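Local coordinates for hypothetical protein PA2201 (Pseudomonas aeruginosa, PDB 2FEF), which is of unknown function but carries a PoNi-type C-terminal region and so may act as an immunity protein against a PoNe-type DNase toxin, at residues L18-A23 against E44-L49; D50-S53 against G57-Q60. One frame throughout, in Å; residues are numbered along the deposited sequence. Where two conformers were deposited one is given.

Contact 1. Residues L18-A23 against E44-L49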
ATOM      1  N   LEU B  18      12.045  14.195   6.326  1.00 29.75           N
ATOM      2  CA  LEU B  18      12.182  14.696   7.693  1.00 31.70           C
ATOM      3  C   LEU B  18      11.358  13.834   8.641  1.00 31.45           C
ATOM      4  O   LEU B  18      11.835  13.409   9.692  1.00 32.04           O
ATOM      5  CB  LEU B  18      11.742  16.159   7.756  1.00 31.33           C
ATOM      6  CG  LEU B  18      12.642  17.156   7.002  1.00 34.71           C
ATOM      7  CD1 LEU B  18      12.477  16.963   5.510  1.00 36.73           C
ATOM      8  CD2 LEU B  18      12.311  18.598   7.358  1.00 34.21           C
ATOM      9  N   TRP B  19      10.118  13.559   8.269  1.00 31.25           N
ATOM     10  CA  TRP B  19       9.243  12.711   9.093  1.00 32.36           C
ATOM     11  C   TRP B  19       9.762  11.294   9.278  1.00 33.47           C
ATOM     12  O   TRP B  19       9.720  10.723  10.383  1.00 33.25           O
ATOM     13  CB  TRP B  19       7.856  12.623   8.478  1.00 32.00           C
ATOM     14  CG  TRP B  19       7.118  13.923   8.441  1.00 31.14           C
ATOM     15  CD1 TRP B  19       7.439  15.082   9.089  1.00 32.03           C
ATOM     16  CD2 TRP B  19       5.917  14.177   7.722  1.00 30.70           C
ATOM     17  NE1 TRP B  19       6.505  16.053   8.806  1.00 29.71           N
ATOM     18  CE2 TRP B  19       5.563  15.521   7.961  1.00 29.18           C
ATOM     19  CE3 TRP B  19       5.115  13.400   6.873  1.00 33.51           C
ATOM     20  CZ2 TRP B  19       4.430  16.102   7.417  1.00 29.40           C
ATOM     21  CZ3 TRP B  19       3.973  13.992   6.301  1.00 32.28           C
ATOM     22  CH2 TRP B  19       3.653  15.333   6.580  1.00 31.64           C
ATOM     23  N   ARG B  20      10.217  10.712   8.175  1.00 34.81           N
ATOM     24  CA  ARG B  20      10.740   9.353   8.167  1.00 35.88           C
ATOM     25  C   ARG B  20      11.808   9.240   9.242  1.00 37.19           C
ATOM     26  O   ARG B  20      11.858   8.226   9.973  1.00 39.13           O
ATOM     27  CB  ARG B  20      11.255   9.024   6.753  1.00 34.35           C
ATOM     28  CG  ARG B  20      11.827   7.678   6.571  1.00 33.41           C
ATOM     29  CD  ARG B  20      12.225   7.454   5.131  1.00 28.76           C
ATOM     30  NE  ARG B  20      11.042   7.232   4.316  1.00 25.80           N
ATOM     31  CZ  ARG B  20      10.603   8.059   3.373  1.00 27.41           C
ATOM     32  NH1 ARG B  20      11.281   9.175   3.070  1.00 25.03           N
ATOM     33  NH2 ARG B  20       9.508   7.734   2.693  1.00 25.51           N
ATOM     34  N   ASN B  21      12.616  10.299   9.393  1.00 38.75           N
ATOM     35  CA  ASN B  21      13.688  10.377  10.411  1.00 39.47           C
ATOM     36  C   ASN B  21      13.254  10.554  11.883  1.00 39.59           C
ATOM     37  O   ASN B  21      14.087  10.460  12.791  1.00 38.53           O
ATOM     38  CB  ASN B  21      14.677  11.511  10.082  1.00 40.20           C
ATOM     39  CG  ASN B  21      15.903  11.051   9.273  1.00 42.70           C
ATOM     40  OD1 ASN B  21      16.220   9.861   9.175  1.00 45.40           O
ATOM     41  ND2 ASN B  21      16.606  12.025   8.696  1.00 45.61           N
ATOM     42  N   LEU B  22      11.976  10.846  12.119  1.00 39.58           N
ATOM     43  CA  LEU B  22      11.476  11.124  13.484  1.00 39.62           C
ATOM     44  C   LEU B  22      11.335   9.855  14.317  1.00 39.91           C
ATOM     45  O   LEU B  22      11.278   9.930  15.548  1.00 40.38           O
ATOM     46  CB  LEU B  22      10.128  11.882  13.435  1.00 39.70           C
ATOM     47  CG  LEU B  22      10.093  13.302  12.839  1.00 39.24           C
ATOM     48  CD1 LEU B  22       8.662  13.859  12.796  1.00 39.88           C
ATOM     49  CD2 LEU B  22      11.011  14.262  13.558  1.00 40.34           C
ATOM     50  N   ALA B  23      11.287   8.692  13.658  1.00 40.10           N
ATOM     51  CA  ALA B  23      11.305   7.397  14.365  1.00 40.66           C
ATOM     52  C   ALA B  23      12.596   7.199  15.191  1.00 40.79           C
ATOM     53  O   ALA B  23      12.657   6.356  16.114  1.00 41.85           O
ATOM     54  CB  ALA B  23      11.122   6.251  13.381  1.00 40.53           C
ATOM     55  N   GLU B  44       4.518   2.117   7.877  1.00 24.65           N
ATOM     56  CA  GLU B  44       3.338   1.946   6.997  1.00 25.62           C
ATOM     57  C   GLU B  44       2.701   3.258   6.568  1.00 24.88           C
ATOM     58  O   GLU B  44       2.328   3.428   5.397  1.00 23.21           O
ATOM     59  CB  GLU B  44       2.265   1.072   7.665  1.00 25.91           C
ATOM     60  CG  GLU B  44       2.633  -0.396   7.766  1.00 29.32           C
ATOM     61  CD  GLU B  44       1.671  -1.164   8.702  1.00 28.90           C
ATOM     62  OE1 GLU B  44       0.768  -0.538   9.333  1.00 37.43           O
ATOM     63  OE2 GLU B  44       1.857  -2.368   8.846  1.00 34.89           O
ATOM     64  N   LEU B  45       2.538   4.180   7.505  1.00 23.79           N
ATOM     65  CA  LEU B  45       1.893   5.480   7.197  1.00 24.14           C
ATOM     66  C   LEU B  45       2.798   6.322   6.324  1.00 24.29           C
ATOM     67  O   LEU B  45       2.352   6.972   5.375  1.00 23.65           O
ATOM     68  CB  LEU B  45       1.559   6.242   8.497  1.00 24.40           C
ATOM     69  CG  LEU B  45       0.355   5.641   9.250  1.00 25.08           C
ATOM     70  CD1 LEU B  45       0.439   6.079  10.723  1.00 24.08           C
ATOM     71  CD2 LEU B  45      -0.947   6.104   8.587  1.00 28.78           C
ATOM     72  N   ILE B  46       4.082   6.305   6.640  1.00 23.88           N
ATOM     73  CA  ILE B  46       5.058   7.037   5.829  1.00 23.98           C
ATOM     74  C   ILE B  46       5.088   6.458   4.386  1.00 24.17           C
ATOM     75  O   ILE B  46       5.116   7.222   3.408  1.00 23.49           O
ATOM     76  CB  ILE B  46       6.435   6.948   6.474  1.00 23.80           C
ATOM     77  CG1 ILE B  46       6.476   7.774   7.789  1.00 25.43           C
ATOM     78  CG2 ILE B  46       7.531   7.431   5.488  1.00 24.10           C
ATOM     79  CD1 ILE B  46       6.634   9.297   7.589  1.00 28.94           C
ATOM     80  N   ALA B  47       5.117   5.130   4.268  1.00 23.16           N
ATOM     81  CA  ALA B  47       5.076   4.455   2.942  1.00 23.88           C
ATOM     82  C   ALA B  47       3.804   4.798   2.158  1.00 23.59           C
ATOM     83  O   ALA B  47       3.867   5.021   0.951  1.00 25.06           O
ATOM     84  CB  ALA B  47       5.232   2.923   3.077  1.00 24.08           C
ATOM     85  N   ALA B  48       2.666   4.866   2.836  1.00 24.10           N
ATOM     86  CA  ALA B  48       1.386   5.238   2.189  1.00 25.03           C
ATOM     87  C   ALA B  48       1.441   6.687   1.648  1.00 24.12           C
ATOM     88  O   ALA B  48       1.007   6.990   0.543  1.00 22.84           O
ATOM     89  CB  ALA B  48       0.228   5.085   3.202  1.00 25.18           C
ATOM     90  N   LEU B  49       1.950   7.591   2.459  1.00 23.64           N
ATOM     91  CA  LEU B  49       2.062   8.995   2.065  1.00 23.28           C
ATOM     92  C   LEU B  49       3.142   9.156   1.022  1.00 22.99           C
ATOM     93  O   LEU B  49       3.012   9.981   0.128  1.00 23.42           O
ATOM     94  CB  LEU B  49       2.372   9.878   3.295  1.00 24.16           C
ATOM     95  CG  LEU B  49       1.210  10.039   4.282  1.00 26.30           C
ATOM     96  CD1 LEU B  49       1.698  10.490   5.633  1.00 26.61           C
ATOM     97  CD2 LEU B  49       0.207  11.040   3.746  1.00 27.29           C
TER
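The last turn of helix 12-20 lies beside the middle of helix 35-54, with R20 and I46 as the nearest backbones, their CA atoms 6.6 Å apart. This is helix-to-helix packing in the all-helical N-terminal region, and I46 carries most of it, wedged between W19 and R20. Its two outer carbons do separate work. CD1, at the end of the longer branch, points at the start of the tryptophan side chain, 3.7 Å from W19 CB, and lies at the edge of the indole near the ring plane. It also comes to 3.9 Å from the backbone N of R20. CG2, the short branch, is set anti to its own backbone N and reaches the arginine head. The six-membered part of the indole comes near L49, W19 CZ3 standing 4.2 Å from L49 CD1, oblique to the ring. W19 is buried, its side chain also touching L86 of helix 66-93 and I103 of helix 97-127, while L16 of helix 12-20 touches both I46 and L49. The contact is thus apolar inside and charged at its margin. R20 starts out extended, CG anti to the backbone N (chi1 180°), then bends at chi3 (-75°), which carries the guanidinium back across I46. The salt bridge from R20 NH2 to D50, one turn beyond I46 on helix 35-54, holds the head there. On the side of R20 NH2 away from D50 the I46 methyl meets the guanidinium obliquely, I46 CG2 being 3.4 Å from R20 NH2 and 3.7 Å from R20 NE.

Contact 2. Residues D50-S53 against G57-Q60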
ATOM      1  N   ASP B  50       4.218   8.365   1.105  1.00 23.06           N
ATOM      2  CA  ASP B  50       5.249   8.456   0.071  1.00 24.14           C
ATOM      3  C   ASP B  50       4.687   7.992  -1.295  1.00 23.24           C
ATOM      4  O   ASP B  50       4.917   8.627  -2.346  1.00 21.91           O
ATOM      5  CB  ASP B  50       6.483   7.628   0.451  1.00 23.30           C
ATOM      6  CG  ASP B  50       7.694   7.990  -0.378  1.00 27.09           C
ATOM      7  OD1 ASP B  50       7.695   7.744  -1.605  1.00 24.51           O
ATOM      8  OD2 ASP B  50       8.673   8.479   0.208  1.00 28.78           O
ATOM      9  N   ARG B  51       3.940   6.895  -1.268  1.00 22.50           N
ATOM     10  CA  ARG B  51       3.274   6.339  -2.459  0.50 22.90           C
ATOM     11  C   ARG B  51       2.348   7.380  -3.085  1.00 22.65           C
ATOM     12  O   ARG B  51       2.352   7.635  -4.305  1.00 22.11           O
ATOM     13  CB  ARG B  51       2.477   5.078  -2.026  0.50 23.22           C
ATOM     14  CG  ARG B  51       1.652   4.382  -3.128  0.50 24.83           C
ATOM     15  CD  ARG B  51       1.647   2.854  -2.952  0.50 28.06           C
ATOM     16  NE  ARG B  51       2.922   2.408  -2.381  0.50 32.23           N
ATOM     17  CZ  ARG B  51       4.017   2.110  -3.085  0.50 30.11           C
ATOM     18  NH1 ARG B  51       4.002   2.147  -4.400  0.50 25.52           N
ATOM     19  NH2 ARG B  51       5.125   1.746  -2.453  0.50 31.76           N
ATOM     20  N   PHE B  52       1.527   7.984  -2.227  1.00 22.67           N
ATOM     21  CA  PHE B  52       0.638   9.073  -2.643  1.00 23.15           C
ATOM     22  C   PHE B  52       1.415  10.236  -3.299  1.00 22.98           C
ATOM     23  O   PHE B  52       1.035  10.735  -4.365  1.00 23.14           O
ATOM     24  CB  PHE B  52      -0.152   9.616  -1.440  1.00 24.52           C
ATOM     25  CG  PHE B  52      -1.013  10.832  -1.778  1.00 25.69           C
ATOM     26  CD1 PHE B  52      -2.072  10.717  -2.693  1.00 27.82           C
ATOM     27  CD2 PHE B  52      -0.755  12.064  -1.183  1.00 26.64           C
ATOM     28  CE1 PHE B  52      -2.869  11.834  -2.995  1.00 26.47           C
ATOM     29  CE2 PHE B  52      -1.552  13.169  -1.458  1.00 24.10           C
ATOM     30  CZ  PHE B  52      -2.595  13.068  -2.371  1.00 25.60           C
ATOM     31  N   SER B  53       2.513  10.622  -2.680  1.00 22.19           N
ATOM     32  CA  SER B  53       3.365  11.719  -3.203  1.00 22.78           C
ATOM     33  C   SER B  53       3.964  11.414  -4.586  1.00 22.79           C
ATOM     34  O   SER B  53       4.346  12.338  -5.364  1.00 22.86           O
ATOM     35  CB  SER B  53       4.467  12.068  -2.157  1.00 22.86           C
ATOM     36  OG  SER B  53       5.607  11.206  -2.306  1.00 24.01           O
ATOM     37  N   GLY B  57      -1.967  11.452  -9.539  1.00 24.28           N
ATOM     38  CA  GLY B  57      -3.022  12.349  -9.019  1.00 25.18           C
ATOM     39  C   GLY B  57      -2.518  13.368  -8.011  1.00 23.74           C
ATOM     40  O   GLY B  57      -3.076  14.442  -7.881  1.00 24.68           O
ATOM     41  N   TYR B  58      -1.442  13.053  -7.301  1.00 23.30           N
ATOM     42  CA  TYR B  58      -0.776  14.081  -6.493  1.00 24.09           C
ATOM     43  C   TYR B  58       0.077  15.043  -7.360  1.00 24.95           C
ATOM     44  O   TYR B  58       0.034  16.255  -7.199  1.00 25.19           O
ATOM     45  CB  TYR B  58       0.104  13.434  -5.432  1.00 23.93           C
ATOM     46  CG  TYR B  58       0.857  14.439  -4.596  1.00 24.09           C
ATOM     47  CD1 TYR B  58       0.205  15.169  -3.610  1.00 24.35           C
ATOM     48  CD2 TYR B  58       2.207  14.696  -4.835  1.00 23.82           C
ATOM     49  CE1 TYR B  58       0.904  16.115  -2.833  1.00 24.92           C
ATOM     50  CE2 TYR B  58       2.913  15.642  -4.078  1.00 22.81           C
ATOM     51  CZ  TYR B  58       2.247  16.338  -3.084  1.00 25.72           C
ATOM     52  OH  TYR B  58       2.942  17.268  -2.361  1.00 26.92           O
ATOM     53  N   ARG B  59       0.876  14.495  -8.253  1.00 26.21           N
ATOM     54  CA  ARG B  59       1.855  15.290  -8.977  1.00 28.02           C
ATOM     55  C   ARG B  59       1.243  16.140 -10.095  1.00 28.49           C
ATOM     56  O   ARG B  59       1.824  17.148 -10.503  1.00 29.17           O
ATOM     57  CB  ARG B  59       2.902  14.375  -9.577  1.00 28.98           C
ATOM     58  CG  ARG B  59       3.884  13.769  -8.539  1.00 32.15           C
ATOM     59  CD  ARG B  59       5.141  13.358  -9.312  1.00 40.41           C
ATOM     60  NE  ARG B  59       5.279  11.921  -9.350  1.00 43.99           N
ATOM     61  CZ  ARG B  59       6.127  11.225 -10.111  1.00 44.60           C
ATOM     62  NH1 ARG B  59       6.937  11.810 -10.986  1.00 45.92           N
ATOM     63  NH2 ARG B  59       6.144   9.913  -9.989  1.00 39.50           N
ATOM     64  N   GLN B  60       0.100  15.707 -10.616  1.00 28.48           N
ATOM     65  CA  GLN B  60      -0.613  16.428 -11.656  1.00 29.94           C
ATOM     66  C   GLN B  60      -2.083  16.429 -11.313  1.00 29.83           C
ATOM     67  O   GLN B  60      -2.859  15.759 -11.989  1.00 30.61           O
ATOM     68  CB  GLN B  60      -0.421  15.743 -13.021  1.00 30.33           C
ATOM     69  CG  GLN B  60       1.014  15.531 -13.428  1.00 34.97           C
ATOM     70  CD  GLN B  60       1.641  16.777 -14.004  1.00 42.24           C
ATOM     71  OE1 GLN B  60       0.937  17.722 -14.402  1.00 46.52           O
ATOM     72  NE2 GLN B  60       2.979  16.790 -14.075  1.00 44.79           N
TER
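A tight corner between two consecutive helices brings the end of helix 35-54 against the short helix 56-59, and Y58 fills the angle between them, its CA 5.8 Å from the CA of S53. The tyrosine side chain sets off over the F52 ring: Y58 CB sits above the ring centre, 4.1 Å from the centroid and only 12° off the normal, a CH-pi contact. From there the phenol tilts up over the CE2 side of the F52 ring, with Y58 CD1 3.4 Å from F52 CE2. The two ring planes meet obliquely at 59°, with centroids 5.1 Å apart. Y58 holds CG anti to the backbone N (chi1 178°), which sends the phenol over toward F52. W76 of helix 66-93 meets the F52 ring edge-to-face and also touches the Y58 ring. The corner thus packs an aromatic cluster between the N-terminal helices, with L12 of helix 12-20 touching both the F52 and Y58 side chains and Y58 OH hydrogen-bonded to N10. On the backbone side, carbonyl oxygens from the last turns of helix 35-54 face the tyrosine: F52 O is 3.0 Å from Y58 CB, and S53 O is 3.2 Å from Y58 CD2. S53 directs its own hydroxyl back along the helix, OG donating to D50 O at 2.7 Å, a bond made within helix 35-54 itself. R59 approaches S53 with its aliphatic part, R59 CG lying 3.5 Å from S53 O, while its guanidinium NH2 bonds to R54 O and forms a salt bridge with E81 of the third subunit.

Contacts 1 and 2 follow one another along the chain, their centres about 15 Å apart, and share helix 35-54: residues 44-49 serve the first and residues 50-53, directly after, the second. They meet at one salt bridge, R20 NH2 to D50 OD2, 2.7 Å long, which ties the end of helix 12-20 to the later turns of helix 35-54. Contact 1 pairs two helices near in sequence side by side; contact 2 turns the chain at the helix end. Both belong to the PA2201 N-terminal domain-like region, on the same side of the chain's centre, and back onto helix 66-93. Near both, neighbouring subunits pack on helix 35-54, making this region part of the subunit interfaces.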